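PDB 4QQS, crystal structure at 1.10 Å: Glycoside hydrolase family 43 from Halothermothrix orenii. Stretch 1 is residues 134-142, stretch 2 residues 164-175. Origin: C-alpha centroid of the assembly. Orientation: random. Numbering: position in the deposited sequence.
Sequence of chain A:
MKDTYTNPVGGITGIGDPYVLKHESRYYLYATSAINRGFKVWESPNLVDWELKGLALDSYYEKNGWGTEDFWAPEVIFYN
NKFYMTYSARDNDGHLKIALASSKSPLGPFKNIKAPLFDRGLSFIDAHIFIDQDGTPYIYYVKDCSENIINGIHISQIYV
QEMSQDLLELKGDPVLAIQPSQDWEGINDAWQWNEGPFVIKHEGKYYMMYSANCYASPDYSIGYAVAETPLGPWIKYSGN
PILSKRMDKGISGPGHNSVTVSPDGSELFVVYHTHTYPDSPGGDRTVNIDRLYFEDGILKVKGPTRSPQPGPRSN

Stretch 1, residues 134-142: DGTPYIYYV
Stretch 2, residues 164-175: SQDLLELKGDPV

Stretch 1 enters through a loop, D134 to T136, and is a strand from P137 to V142. G135 has phi/psi 90/-1, where a CB would jam against the carbonyl O of D134. Stretch 2 has a type I beta turn from S164 to L167. Q165 is at -61/-30, D166 at -87/3 and L167 at 66/11. After L168 (-94/-14) the chain extends through E169 (-128/142) and L170 (-100/118). The CA of P137 is 6.9 Å from the CA of Q165, and the CA of I139 is 7.8 Å from the CA of L170, so both stretches advance in the same direction.

No hydrogen bond crosses the contact, which buries 321 Å² in total. It rests on apolar packing. P137, I139 and Y141 alternate along the strand and point toward stretch 2. P137 CB lies 3.7 Å from L167 CD2; L167 is m, t. I139 (t, t) places CG2 3.8 Å from L170 CD2; L170 is m, p. Y141 has chi1 58° (p) and chi2 91°. Y141 CE2 is 3.9 Å from the same L170 CD2, which meets the ring obliquely.

Other van der Waals contacts flank this packing. P137 CG is 3.5 Å from S164 O. Y141 OH is 3.5 Å from P174 CB and is hydrogen-bonded elsewhere in the structure. Q165 starts sideways, but chi1 -74° and chi2 -70° bring its end nearer. Q165 NE2 is 3.7 Å from P137 CD and 4.0 Å from G135 O.

Hydrogen bonds within each stretch brace the loops. T136 N donates to D134 OD1 at 3.0 Å. L167 N donates to S164 O at 3.0 Å, closing the turn, and S164 N to E169 O at 2.9 Å. S164 OG (chi1 55°) donates to D166 OD1 at 2.7 Å and accepts from E169 N at 3.0 Å. L168 N donates to D166 OD1 at 3.1 Å.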

ATOM      1  N   ASP A 134       6.545  12.166 -16.619  1.00 12.14           N
ATOM      2  CA  ASP A 134       6.009  12.521 -17.929  1.00 12.47           C
ATOM      3  C   ASP A 134       4.492  12.397 -18.001  1.00 12.48           C
ATOM      4  O   ASP A 134       3.920  12.653 -19.045  1.00 13.86           O
ATOM      5  CB  ASP A 134       6.683  11.702 -19.046  1.00 13.59           C
ATOM      6  CG  ASP A 134       6.293  10.224 -19.044  1.00 14.61           C
ATOM      7  OD1 ASP A 134       5.563   9.758 -18.146  1.00 13.98           O
ATOM      8  OD2 ASP A 134       6.756   9.500 -19.959  1.00 17.14           O
ATOM      9  N   GLY A 135       3.851  12.032 -16.892  1.00 12.10           N
ATOM     10  CA  GLY A 135       2.404  11.941 -16.820  1.00 12.21           C
ATOM     11  C   GLY A 135       1.806  10.591 -17.177  1.00 12.17           C
ATOM     12  O   GLY A 135       0.582  10.435 -17.122  1.00 13.59           O
ATOM     13  N   THR A 136       2.636   9.619 -17.545  1.00 11.56           N
ATOM     14  CA  THR A 136       2.126   8.297 -17.898  1.00 11.60           C
ATOM     15  C   THR A 136       1.735   7.528 -16.633  1.00 10.61           C
ATOM     16  O   THR A 136       2.537   7.422 -15.703  1.00 10.49           O
ATOM     17  CB  THR A 136       3.175   7.475 -18.672  1.00 12.79           C
ATOM     18  OG1 THR A 136       3.627   8.204 -19.822  1.00 14.92           O
ATOM     19  CG2 THR A 136       2.601   6.130 -19.115  1.00 12.47           C
ATOM     20  N   PRO A 137       0.512   6.972 -16.597  1.00 10.77           N
ATOM     21  CA  PRO A 137       0.093   6.154 -15.461  1.00 10.16           C
ATOM     22  C   PRO A 137       0.472   4.689 -15.625  1.00  9.07           C
ATOM     23  O   PRO A 137       0.400   4.124 -16.721  1.00  9.50           O
ATOM     24  CB  PRO A 137      -1.430   6.299 -15.480  1.00 11.89           C
ATOM     25  CG  PRO A 137      -1.781   6.620 -16.901  1.00 13.59           C
ATOM     26  CD  PRO A 137      -0.585   7.205 -17.554  1.00 12.44           C
ATOM     27  N   TYR A 138       0.860   4.086 -14.507  1.00  8.20           N
ATOM     28  CA  TYR A 138       1.127   2.664 -14.423  1.00  7.61           C
ATOM     29  C   TYR A 138       0.415   2.107 -13.208  1.00  8.03           C
ATOM     30  O   TYR A 138       0.408   2.733 -12.163  1.00 10.30           O
ATOM     31  CB  TYR A 138       2.626   2.402 -14.274  1.00  8.17           C
ATOM     32  CG  TYR A 138       3.450   2.921 -15.420  1.00  8.42           C
ATOM     33  CD1 TYR A 138       3.912   4.230 -15.432  1.00  9.23           C
ATOM     34  CD2 TYR A 138       3.751   2.115 -16.508  1.00  9.75           C
ATOM     35  CE1 TYR A 138       4.659   4.720 -16.482  1.00 10.16           C
ATOM     36  CE2 TYR A 138       4.493   2.603 -17.580  1.00 10.62           C
ATOM     37  CZ  TYR A 138       4.939   3.911 -17.555  1.00 10.78           C
ATOM     38  OH  TYR A 138       5.692   4.417 -18.592  1.00 12.76           O
ATOM     39  N   ILE A 139      -0.176   0.933 -13.351  1.00  7.03           N
ATOM     40  CA  ILE A 139      -0.786   0.246 -12.229  1.00  6.68           C
ATOM     41  C   ILE A 139       0.035  -0.982 -11.873  1.00  6.41           C
ATOM     42  O   ILE A 139       0.354  -1.804 -12.729  1.00  7.01           O
ATOM     43  CB  ILE A 139      -2.278  -0.095 -12.496  1.00  7.06           C
ATOM     44  CG1 ILE A 139      -2.935  -0.628 -11.216  1.00  7.78           C
ATOM     45  CG2 ILE A 139      -2.446  -1.062 -13.659  1.00  7.77           C
ATOM     46  CD1 ILE A 139      -4.450  -0.773 -11.321  1.00  9.28           C
ATOM     47  N   TYR A 140       0.388  -1.068 -10.595  1.00  5.73           N
ATOM     48  CA  TYR A 140       1.055  -2.224 -10.007  1.00  6.17           C
ATOM     49  C   TYR A 140      -0.005  -2.928  -9.181  1.00  6.17           C
ATOM     50  O   TYR A 140      -0.753  -2.282  -8.477  1.00  7.64           O
ATOM     51  CB  TYR A 140       2.224  -1.754  -9.111  1.00  6.34           C
ATOM     52  CG  TYR A 140       3.298  -1.062  -9.896  1.00  6.51           C
ATOM     53  CD1 TYR A 140       3.205   0.283 -10.214  1.00  6.66           C
ATOM     54  CD2 TYR A 140       4.393  -1.758 -10.360  1.00  6.67           C
ATOM     55  CE1 TYR A 140       4.165   0.902 -10.999  1.00  7.28           C
ATOM     56  CE2 TYR A 140       5.370  -1.146 -11.131  1.00  7.15           C
ATOM     57  CZ  TYR A 140       5.249   0.189 -11.456  1.00  7.01           C
ATOM     58  OH  TYR A 140       6.158   0.837 -12.243  1.00  8.01           O
ATOM     59  N   TYR A 141      -0.089  -4.247  -9.287  1.00  5.86           N
ATOM     60  CA  TYR A 141      -1.135  -4.966  -8.582  1.00  6.03           C
ATOM     61  C   TYR A 141      -0.699  -6.394  -8.321  1.00  5.34           C
ATOM     62  O   TYR A 141       0.258  -6.883  -8.906  1.00  6.38           O
ATOM     63  CB  TYR A 141      -2.447  -4.926  -9.371  1.00  6.31           C
ATOM     64  CG  TYR A 141      -2.348  -5.492 -10.771  1.00  6.45           C
ATOM     65  CD1 TYR A 141      -2.600  -6.823 -11.024  1.00  6.95           C
ATOM     66  CD2 TYR A 141      -1.984  -4.694 -11.846  1.00  7.85           C
ATOM     67  CE1 TYR A 141      -2.514  -7.341 -12.305  1.00  6.97           C
ATOM     68  CE2 TYR A 141      -1.886  -5.209 -13.133  1.00  8.24           C
ATOM     69  CZ  TYR A 141      -2.161  -6.531 -13.357  1.00  7.28           C
ATOM     70  OH  TYR A 141      -2.072  -7.090 -14.620  1.00  8.30           O
ATOM     71  N   VAL A 142      -1.427  -7.060  -7.438  1.00  5.53           N
ATOM     72  CA  VAL A 142      -1.086  -8.401  -7.004  1.00  5.68           C
ATOM     73  C   VAL A 142      -2.058  -9.418  -7.589  1.00  5.61           C
ATOM     74  O   VAL A 142      -3.274  -9.276  -7.469  1.00  6.62           O
ATOM     75  CB  VAL A 142      -1.115  -8.498  -5.471  1.00  6.10           C
ATOM     76  CG1 VAL A 142      -0.925  -9.925  -5.001  1.00  7.62           C
ATOM     77  CG2 VAL A 142      -0.027  -7.594  -4.879  1.00  6.47           C
ATOM     78  N   SER A 164      -4.274   3.444 -19.738  1.00 12.07           N
ATOM     79  CA  SER A 164      -4.746   4.510 -20.586  1.00 12.50           C
ATOM     80  C   SER A 164      -4.766   5.798 -19.771  1.00 11.82           C
ATOM     81  O   SER A 164      -4.782   5.783 -18.524  1.00 12.26           O
ATOM     82  CB  SER A 164      -6.143   4.194 -21.105  1.00 13.03           C
ATOM     83  OG  SER A 164      -7.021   3.930 -20.022  1.00 13.20           O
ATOM     84  N   GLN A 165      -4.814   6.920 -20.480  1.00 12.83           N
ATOM     85  CA  GLN A 165      -4.816   8.213 -19.825  1.00 14.36           C
ATOM     86  C   GLN A 165      -6.014   8.404 -18.906  1.00 14.43           C
ATOM     87  O   GLN A 165      -5.900   9.110 -17.907  1.00 14.74           O
ATOM     88  CB  GLN A 165      -4.776   9.337 -20.868  1.00 16.46           C
ATOM     89  CG  GLN A 165      -3.419   9.506 -21.535  1.00 19.48           C
ATOM     90  CD  GLN A 165      -2.381  10.068 -20.588  1.00 22.08           C
ATOM     91  OE1 GLN A 165      -2.606  11.094 -19.948  1.00 23.70           O
ATOM     92  NE2 GLN A 165      -1.242   9.380 -20.469  1.00 23.09           N
ATOM     93  N   ASP A 166      -7.143   7.778 -19.235  1.00 14.15           N
ATOM     94  CA  ASP A 166      -8.348   7.893 -18.413  1.00 14.22           C
ATOM     95  C   ASP A 166      -8.426   6.879 -17.266  1.00 14.11           C
ATOM     96  O   ASP A 166      -9.404   6.869 -16.517  1.00 15.25           O
ATOM     97  CB  ASP A 166      -9.623   7.861 -19.273  1.00 14.38           C
ATOM     98  CG  ASP A 166      -9.800   6.577 -20.087  1.00 15.00           C
ATOM     99  OD1 ASP A 166      -9.106   5.576 -19.825  1.00 15.29           O
ATOM    100  OD2 ASP A 166     -10.682   6.583 -20.983  1.00 15.66           O
ATOM    101  N   LEU A 167      -7.373   6.078 -17.117  1.00 13.20           N
ATOM    102  CA  LEU A 167      -7.270   5.048 -16.088  1.00 12.80           C
ATOM    103  C   LEU A 167      -8.261   3.888 -16.221  1.00 12.64           C
ATOM    104  O   LEU A 167      -8.365   3.079 -15.308  1.00 13.33           O
ATOM    105  CB  LEU A 167      -7.365   5.647 -14.679  1.00 13.23           C
ATOM    106  CG  LEU A 167      -6.495   6.862 -14.369  1.00 12.93           C
ATOM    107  CD1 LEU A 167      -6.674   7.291 -12.923  1.00 13.66           C
ATOM    108  CD2 LEU A 167      -5.019   6.625 -14.690  1.00 12.96           C
ATOM    109  N   LEU A 168      -8.970   3.795 -17.351  1.00 12.87           N
ATOM    110  CA  LEU A 168      -9.999   2.762 -17.520  1.00 12.60           C
ATOM    111  C   LEU A 168      -9.533   1.479 -18.216  1.00 12.17           C
ATOM    112  O   LEU A 168     -10.251   0.471 -18.175  1.00 13.20           O
ATOM    113  CB  LEU A 168     -11.202   3.329 -18.271  1.00 13.33           C
ATOM    114  CG  LEU A 168     -11.833   4.578 -17.664  1.00 14.38           C
ATOM    115  CD1 LEU A 168     -12.969   5.062 -18.550  1.00 14.61           C
ATOM    116  CD2 LEU A 168     -12.322   4.348 -16.245  1.00 15.96           C
ATOM    117  N   GLU A 169      -8.359   1.510 -18.854  1.00 11.85           N
ATOM    118  CA  GLU A 169      -7.838   0.349 -19.562  1.00 12.01           C
ATOM    119  C   GLU A 169      -6.438   0.072 -19.088  1.00 11.03           C
ATOM    120  O   GLU A 169      -5.662   1.010 -18.860  1.00 12.07           O
ATOM    121  CB  GLU A 169      -7.795   0.601 -21.071  1.00 13.94           C
ATOM    122  CG  GLU A 169      -7.350  -0.632 -21.895  1.00 16.26           C
ATOM    123  CD  GLU A 169      -6.629  -0.314 -23.206  1.00 19.25           C
ATOM    124  OE1 GLU A 169      -6.399   0.872 -23.536  1.00 20.60           O
ATOM    125  OE2 GLU A 169      -6.285  -1.277 -23.927  1.00 20.53           O
ATOM    126  N   LEU A 170      -6.121  -1.210 -18.969  1.00 10.71           N
ATOM    127  CA  LEU A 170      -4.767  -1.646 -18.701  1.00  9.96           C
ATOM    128  C   LEU A 170      -4.184  -2.079 -20.049  1.00 10.28           C
ATOM    129  O   LEU A 170      -4.713  -2.989 -20.707  1.00 11.46           O
ATOM    130  CB  LEU A 170      -4.767  -2.789 -17.698  1.00  9.70           C
ATOM    131  CG  LEU A 170      -4.975  -2.403 -16.228  1.00 10.03           C
ATOM    132  CD1 LEU A 170      -6.351  -1.838 -15.927  1.00 12.13           C
ATOM    133  CD2 LEU A 170      -4.719  -3.581 -15.341  1.00 10.22           C
ATOM    134  N   LYS A 171      -3.131  -1.397 -20.492  1.00 10.12           N
ATOM    135  CA  LYS A 171      -2.605  -1.596 -21.844  1.00 10.75           C
ATOM    136  C   LYS A 171      -1.818  -2.884 -21.962  1.00 10.35           C
ATOM    137  O   LYS A 171      -1.069  -3.251 -21.058  1.00  9.90           O
ATOM    138  CB  LYS A 171      -1.696  -0.419 -22.233  1.00 12.70           C
ATOM    139  CG  LYS A 171      -2.407   0.919 -22.396  1.00 15.73           C
ATOM    140  CD  LYS A 171      -1.410   2.049 -22.693  1.00 19.20           C
ATOM    141  CE  LYS A 171      -1.799   2.885 -23.881  1.00 20.07           C
ATOM    142  NZ  LYS A 171      -0.708   3.805 -24.292  1.00 19.36           N
ATOM    143  N   GLY A 172      -1.957  -3.535 -23.110  1.00 10.76           N
ATOM    144  CA  GLY A 172      -1.117  -4.659 -23.447  1.00 10.78           C
ATOM    145  C   GLY A 172      -1.255  -5.835 -22.509  1.00 10.36           C
ATOM    146  O   GLY A 172      -2.286  -6.015 -21.866  1.00 11.20           O
ATOM    147  N   ASP A 173      -0.201  -6.639 -22.451  1.00 10.80           N
ATOM    148  CA  ASP A 173      -0.180  -7.819 -21.607  1.00 10.97           C
ATOM    149  C   ASP A 173       0.332  -7.452 -20.222  1.00  9.71           C
ATOM    150  O   ASP A 173       1.152  -6.553 -20.069  1.00  9.73           O
ATOM    151  CB  ASP A 173       0.765  -8.866 -22.200  1.00 13.46           C
ATOM    152  CG  ASP A 173       0.305  -9.399 -23.541  1.00 16.20           C
ATOM    153  OD1 ASP A 173      -0.916  -9.466 -23.789  1.00 16.49           O
ATOM    154  OD2 ASP A 173       1.179  -9.792 -24.337  1.00 17.56           O
ATOM    155  N   PRO A 174      -0.115  -8.173 -19.195  1.00  9.20           N
ATOM    156  CA  PRO A 174       0.480  -7.971 -17.870  1.00  8.29           C
ATOM    157  C   PRO A 174       1.961  -8.304 -17.891  1.00  8.03           C
ATOM    158  O   PRO A 174       2.368  -9.285 -18.504  1.00  9.29           O
ATOM    159  CB  PRO A 174      -0.288  -8.955 -16.985  1.00  8.69           C
ATOM    160  CG  PRO A 174      -1.579  -9.187 -17.711  1.00 10.12           C
ATOM    161  CD  PRO A 174      -1.204  -9.161 -19.158  1.00 10.33           C
ATOM    162  N   VAL A 175       2.761  -7.475 -17.223  1.00  7.65           N
ATOM    163  CA  VAL A 175       4.182  -7.715 -17.113  1.00  7.75           C
ATOM    164  C   VAL A 175       4.480  -8.129 -15.669  1.00  7.14           C
ATOM    165  O   VAL A 175       4.183  -7.382 -14.742  1.00  6.73           O
ATOM    166  CB  VAL A 175       4.992  -6.449 -17.479  1.00  9.25           C
ATOM    167  CG1 VAL A 175       6.485  -6.722 -17.373  1.00 10.30           C
ATOM    168  CG2 VAL A 175       4.645  -5.976 -18.870  1.00 10.27           C
TER